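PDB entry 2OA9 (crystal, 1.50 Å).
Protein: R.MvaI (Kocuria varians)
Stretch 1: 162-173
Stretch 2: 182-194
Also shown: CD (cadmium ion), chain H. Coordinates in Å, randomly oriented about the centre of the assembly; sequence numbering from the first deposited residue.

Stretch 1 162-173: KLKYIAVISAES
Stretch 2, residues 182-194: YKYNSANLFTDLT

A strand that starts at Ile 166 of R.MvaI runs antiparallel to one that enters the second stretch at Tyr 182. Their N-to-C directions differ by 144°, and their axes approach to 4.4 Å. Together the stretches bury 1035 Å². Leu 163 leaves helical phi/psi (-65/143) after a helix. Thr 194 caps the next helix.

The register pairs Ile 166 with Phe 190, Val 168 with Asn 188 and Glu 172 with Lys 183 as hydrogen-bonded pairs. Ala 167 with Leu 189, Ile 169 with Ala 187, Ala 171 with Tyr 184 and Ser 173 with Tyr 182 are non-hydrogen-bonded pairs, with CA-CA distances of 4.2 to 4.5 Å.

Backbone hydrogen bonds carry the ladder. Phe 190 N donates to Ile 166 O (2.8 Å); the return bond, Ile 166 N to Phe 190 O, is weak (3.5 Å). Val 168 N to Asn 188 O is 2.9 Å, and Asn 188 N to Val 168 O is 2.8 Å. Glu 172 N to Lys 183 O is 2.9 Å, and Lys 183 N to Glu 172 O is 3.0 Å.

The ladder is irregular at Asn 185, whose phi/psi is -75/-47. Asn 185 N donates to Ser 170 O (2.9 Å), while Ser 170 N makes a weak bond to Ser 186 O (3.5 Å). The CA-to-CB bond of Asn 185 (chi1 m, chi2 -48°) points toward the other strand. Asn 185 ND2 donates to Ser 170 OG (2.9 Å; Ser 170 chi1 p). The amide thus adds a side-chain bond beside the backbone one.

CA-H...O contacts fill in between these bonds. Ala 167 CA lies 3.3 Å from Asn 188 O, and Tyr 182 CA 3.3 Å from Glu 172 O.

Apolar side chains pack on both faces. Ile 166, Val 168, Ile 169, Leu 189 and Phe 190 are buried, as suits their apolar side chains. On one face, Ile 169 (p, t) places CD1 3.7 Å from Tyr 184 CE2. Alanines offer a bare CB: Ala 187 CB is 3.8 Å from Ile 169 CG2, and Ala 171 CB 3.7 Å from Tyr 184 CD2. Tyr 184 (chi1 m, chi2 92°) is buried, but its OH is hydrogen-bonded elsewhere in the structure. On the other face, Phe 190 CD2 (chi1 161°, chi2 82°) is 3.9 Å from Ile 166 CD1.

Two loop residues add to this. Leu 163 (m, t), its CA-to-CB bond toward the other stretch, meets the Phe 190 ring edge, Leu 163 CD2 to Phe 190 CZ, 4.0 Å. Leu 163 CD1 lies 3.6 Å from Leu 193 N, which is buried without a partner. Tyr 165 (chi1 m, chi2 105°) starts sideways, but its end comes nearer; the ring edge meets Phe 190 O, 3.5 Å from Tyr 165 CD2.

Glu 172 (m, t, -3°) extends to the cadmium ion, with Glu 172 OE2 at 2.2 Å and Glu 172 OE1 at 2.8 Å from CD. Two waters complete the modelled ligands.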

# COMPACT_ATOMS: atom_id res chain seq x y z
N LYS A 162 1.37 1.31 -10.49
CA LYS A 162 0.49 1.80 -9.44
C LYS A 162 1.19 2.56 -8.32
O LYS A 162 0.55 3.34 -7.65
CB LYS A 162 -0.36 0.67 -8.82
CG LYS A 162 -1.23 -0.09 -9.82
CD LYS A 162 -2.01 0.85 -10.69
CE LYS A 162 -3.09 0.12 -11.49
NZ LYS A 162 -4.31 -0.09 -10.67
N LEU A 163 2.50 2.38 -8.16
CA LEU A 163 3.19 3.07 -7.07
C LEU A 163 3.15 4.56 -7.31
O LEU A 163 3.26 5.02 -8.45
CB LEU A 163 4.65 2.66 -6.97
CG LEU A 163 5.00 1.35 -6.27
CD1 LEU A 163 6.50 1.17 -6.36
CD2 LEU A 163 4.53 1.36 -4.82
N LYS A 164 2.99 5.31 -6.22
CA LYS A 164 3.02 6.76 -6.27
C LYS A 164 4.05 7.21 -5.26
O LYS A 164 4.38 6.47 -4.31
CB LYS A 164 1.65 7.34 -5.96
CG LYS A 164 0.58 6.96 -7.00
CD LYS A 164 -0.77 7.56 -6.69
CE LYS A 164 -1.68 7.62 -7.92
NZ LYS A 164 -3.04 8.17 -7.55
N TYR A 165 4.57 8.41 -5.44
CA TYR A 165 5.38 9.06 -4.42
C TYR A 165 4.58 9.32 -3.14
O TYR A 165 3.39 9.60 -3.16
CB TYR A 165 5.98 10.38 -4.95
CG TYR A 165 6.94 10.23 -6.11
CD1 TYR A 165 6.56 10.58 -7.41
CD2 TYR A 165 8.20 9.73 -5.91
CE1 TYR A 165 7.44 10.42 -8.47
CE2 TYR A 165 9.08 9.59 -6.93
CZ TYR A 165 8.71 9.94 -8.20
OH TYR A 165 9.61 9.75 -9.19
N ILE A 166 5.25 9.19 -2.00
CA ILE A 166 4.68 9.56 -0.71
C ILE A 166 5.75 10.36 0.03
O ILE A 166 6.94 10.00 -0.05
CB ILE A 166 4.34 8.30 0.12
CG1 ILE A 166 3.22 7.51 -0.54
CG2 ILE A 166 3.90 8.66 1.53
CD1 ILE A 166 3.34 6.04 -0.31
N ALA A 167 5.33 11.37 0.77
CA ALA A 167 6.24 12.11 1.65
C ALA A 167 5.74 12.01 3.09
O ALA A 167 4.59 12.33 3.39
CB ALA A 167 6.39 13.56 1.22
N VAL A 168 6.62 11.56 3.97
CA VAL A 168 6.35 11.52 5.40
C VAL A 168 7.18 12.64 6.04
O VAL A 168 8.40 12.65 5.91
CB VAL A 168 6.71 10.18 6.00
CG1 VAL A 168 6.46 10.14 7.48
CG2 VAL A 168 6.02 9.07 5.26
N ILE A 169 6.51 13.55 6.71
CA ILE A 169 7.06 14.85 7.08
C ILE A 169 6.94 15.09 8.58
O ILE A 169 6.20 14.40 9.29
CB ILE A 169 6.38 16.00 6.30
CG1 ILE A 169 4.91 16.14 6.68
CG2 ILE A 169 6.52 15.77 4.78
CD1 ILE A 169 4.21 17.36 6.04
N SER A 170 7.64 16.10 9.10
CA SER A 170 7.32 16.62 10.41
C SER A 170 7.50 18.11 10.46
O SER A 170 8.18 18.67 9.61
CB SER A 170 8.12 15.91 11.52
OG SER A 170 9.48 16.29 11.41
N ALA A 171 6.86 18.74 11.43
CA ALA A 171 6.93 20.18 11.53
C ALA A 171 6.79 20.65 12.95
O ALA A 171 6.23 19.93 13.80
CB ALA A 171 5.82 20.79 10.70
N GLU A 172 7.29 21.87 13.17
CA GLU A 172 7.03 22.69 14.35
C GLU A 172 5.89 23.65 14.04
O GLU A 172 5.65 23.96 12.88
CB GLU A 172 8.28 23.52 14.70
CG GLU A 172 9.55 22.73 15.00
CD GLU A 172 10.70 23.59 15.50
OE1 GLU A 172 10.57 24.83 15.58
OE2 GLU A 172 11.78 23.04 15.81
N SER A 173 5.21 24.14 15.07
CA SER A 173 4.20 25.18 14.87
C SER A 173 4.37 26.29 15.88
O SER A 173 4.96 26.10 16.95
CB SER A 173 2.78 24.61 14.93
OG SER A 173 2.46 24.15 16.23
N TYR A 182 3.59 27.01 10.38
CA TYR A 182 4.27 25.73 10.43
C TYR A 182 5.65 25.89 9.81
O TYR A 182 5.82 26.64 8.82
CB TYR A 182 3.52 24.64 9.65
CG TYR A 182 2.25 24.15 10.30
CD1 TYR A 182 1.06 24.17 9.62
CD2 TYR A 182 2.26 23.65 11.59
CE1 TYR A 182 -0.11 23.71 10.20
CE2 TYR A 182 1.07 23.19 12.19
CZ TYR A 182 -0.10 23.23 11.48
OH TYR A 182 -1.27 22.78 12.04
N LYS A 183 6.62 25.16 10.34
CA LYS A 183 7.98 25.11 9.81
C LYS A 183 8.38 23.64 9.69
O LYS A 183 8.37 22.93 10.71
CB LYS A 183 8.94 25.82 10.76
CG LYS A 183 10.32 25.88 10.22
CD LYS A 183 11.21 26.70 11.08
CE LYS A 183 12.63 26.65 10.56
N TYR A 184 8.64 23.19 8.48
CA TYR A 184 8.90 21.79 8.24
C TYR A 184 10.34 21.39 8.51
O TYR A 184 11.28 22.02 8.02
CB TYR A 184 8.44 21.44 6.80
CG TYR A 184 6.93 21.64 6.67
CD1 TYR A 184 6.42 22.85 6.24
CD2 TYR A 184 6.04 20.64 7.04
CE1 TYR A 184 5.06 23.08 6.20
CE2 TYR A 184 4.69 20.85 7.02
CZ TYR A 184 4.19 22.07 6.60
OH TYR A 184 2.83 22.29 6.57
N ASN A 185 10.52 20.36 9.30
CA ASN A 185 11.83 19.91 9.67
C ASN A 185 12.53 19.18 8.54
O ASN A 185 13.72 19.38 8.32
CB ASN A 185 11.76 18.95 10.87
CG ASN A 185 11.12 19.56 12.07
OD1 ASN A 185 11.47 20.68 12.47
ND2 ASN A 185 10.16 18.84 12.67
N SER A 186 11.79 18.27 7.94
CA SER A 186 12.31 17.38 6.92
C SER A 186 11.18 16.69 6.25
O SER A 186 10.03 16.78 6.70
CB SER A 186 13.26 16.32 7.50
OG SER A 186 12.60 15.42 8.38
N ALA A 187 11.52 16.00 5.16
CA ALA A 187 10.57 15.18 4.44
C ALA A 187 11.30 13.90 4.03
O ALA A 187 12.40 13.93 3.52
CB ALA A 187 9.99 15.93 3.25
N ASN A 188 10.67 12.75 4.26
CA ASN A 188 11.13 11.47 3.78
C ASN A 188 10.30 11.13 2.56
O ASN A 188 9.09 10.87 2.65
CB ASN A 188 10.92 10.39 4.84
CG ASN A 188 11.78 10.57 6.03
OD1 ASN A 188 11.59 11.53 6.79
ND2 ASN A 188 12.67 9.63 6.27
N LEU A 189 10.95 11.17 1.39
CA LEU A 189 10.28 10.95 0.10
C LEU A 189 10.54 9.51 -0.34
O LEU A 189 11.65 9.13 -0.68
CB LEU A 189 10.82 11.92 -0.97
CG LEU A 189 10.13 11.81 -2.32
CD1 LEU A 189 8.69 12.22 -2.30
CD2 LEU A 189 10.92 12.63 -3.40
N PHE A 190 9.47 8.73 -0.31
CA PHE A 190 9.45 7.35 -0.79
C PHE A 190 9.38 7.44 -2.30
O PHE A 190 8.46 8.08 -2.84
CB PHE A 190 8.20 6.65 -0.24
CG PHE A 190 7.81 5.40 -1.00
CD1 PHE A 190 8.44 4.20 -0.74
CD2 PHE A 190 6.85 5.43 -1.97
CE1 PHE A 190 8.09 3.04 -1.42
CE2 PHE A 190 6.49 4.28 -2.65
CZ PHE A 190 7.10 3.09 -2.35
N THR A 191 10.27 6.74 -2.99
CA THR A 191 10.35 6.80 -4.47
C THR A 191 10.23 5.46 -5.19
O THR A 191 10.08 5.42 -6.42
CB THR A 191 11.65 7.49 -4.94
OG1 THR A 191 12.80 6.76 -4.51
CG2 THR A 191 11.84 8.89 -4.39
N ASP A 192 10.35 4.34 -4.49
CA ASP A 192 10.34 3.03 -5.14
C ASP A 192 10.22 1.92 -4.13
O ASP A 192 10.61 2.07 -2.96
CB ASP A 192 11.58 2.80 -6.01
CG ASP A 192 11.40 1.62 -6.98
OD1 ASP A 192 10.27 1.43 -7.51
OD2 ASP A 192 12.34 0.82 -7.21
N LEU A 193 9.64 0.82 -4.59
CA LEU A 193 9.64 -0.45 -3.85
C LEU A 193 9.82 -1.57 -4.85
O LEU A 193 9.04 -1.65 -5.79
CB LEU A 193 8.32 -0.65 -3.10
CG LEU A 193 8.11 -1.96 -2.34
CD1 LEU A 193 8.95 -1.95 -1.14
CD2 LEU A 193 6.62 -2.10 -1.96
N THR A 194 10.81 -2.43 -4.62
CA THR A 194 11.08 -3.55 -5.52
C THR A 194 10.19 -4.74 -5.19
O THR A 194 9.69 -4.88 -4.07
CB THR A 194 12.52 -4.03 -5.43
OG1 THR A 194 12.78 -4.49 -4.11
CG2 THR A 194 13.56 -2.91 -5.69
CD CD H . 13.10 24.55 16.72
O HOH W 1 13.52 26.24 15.05
O HOH W 2 11.95 26.17 18.02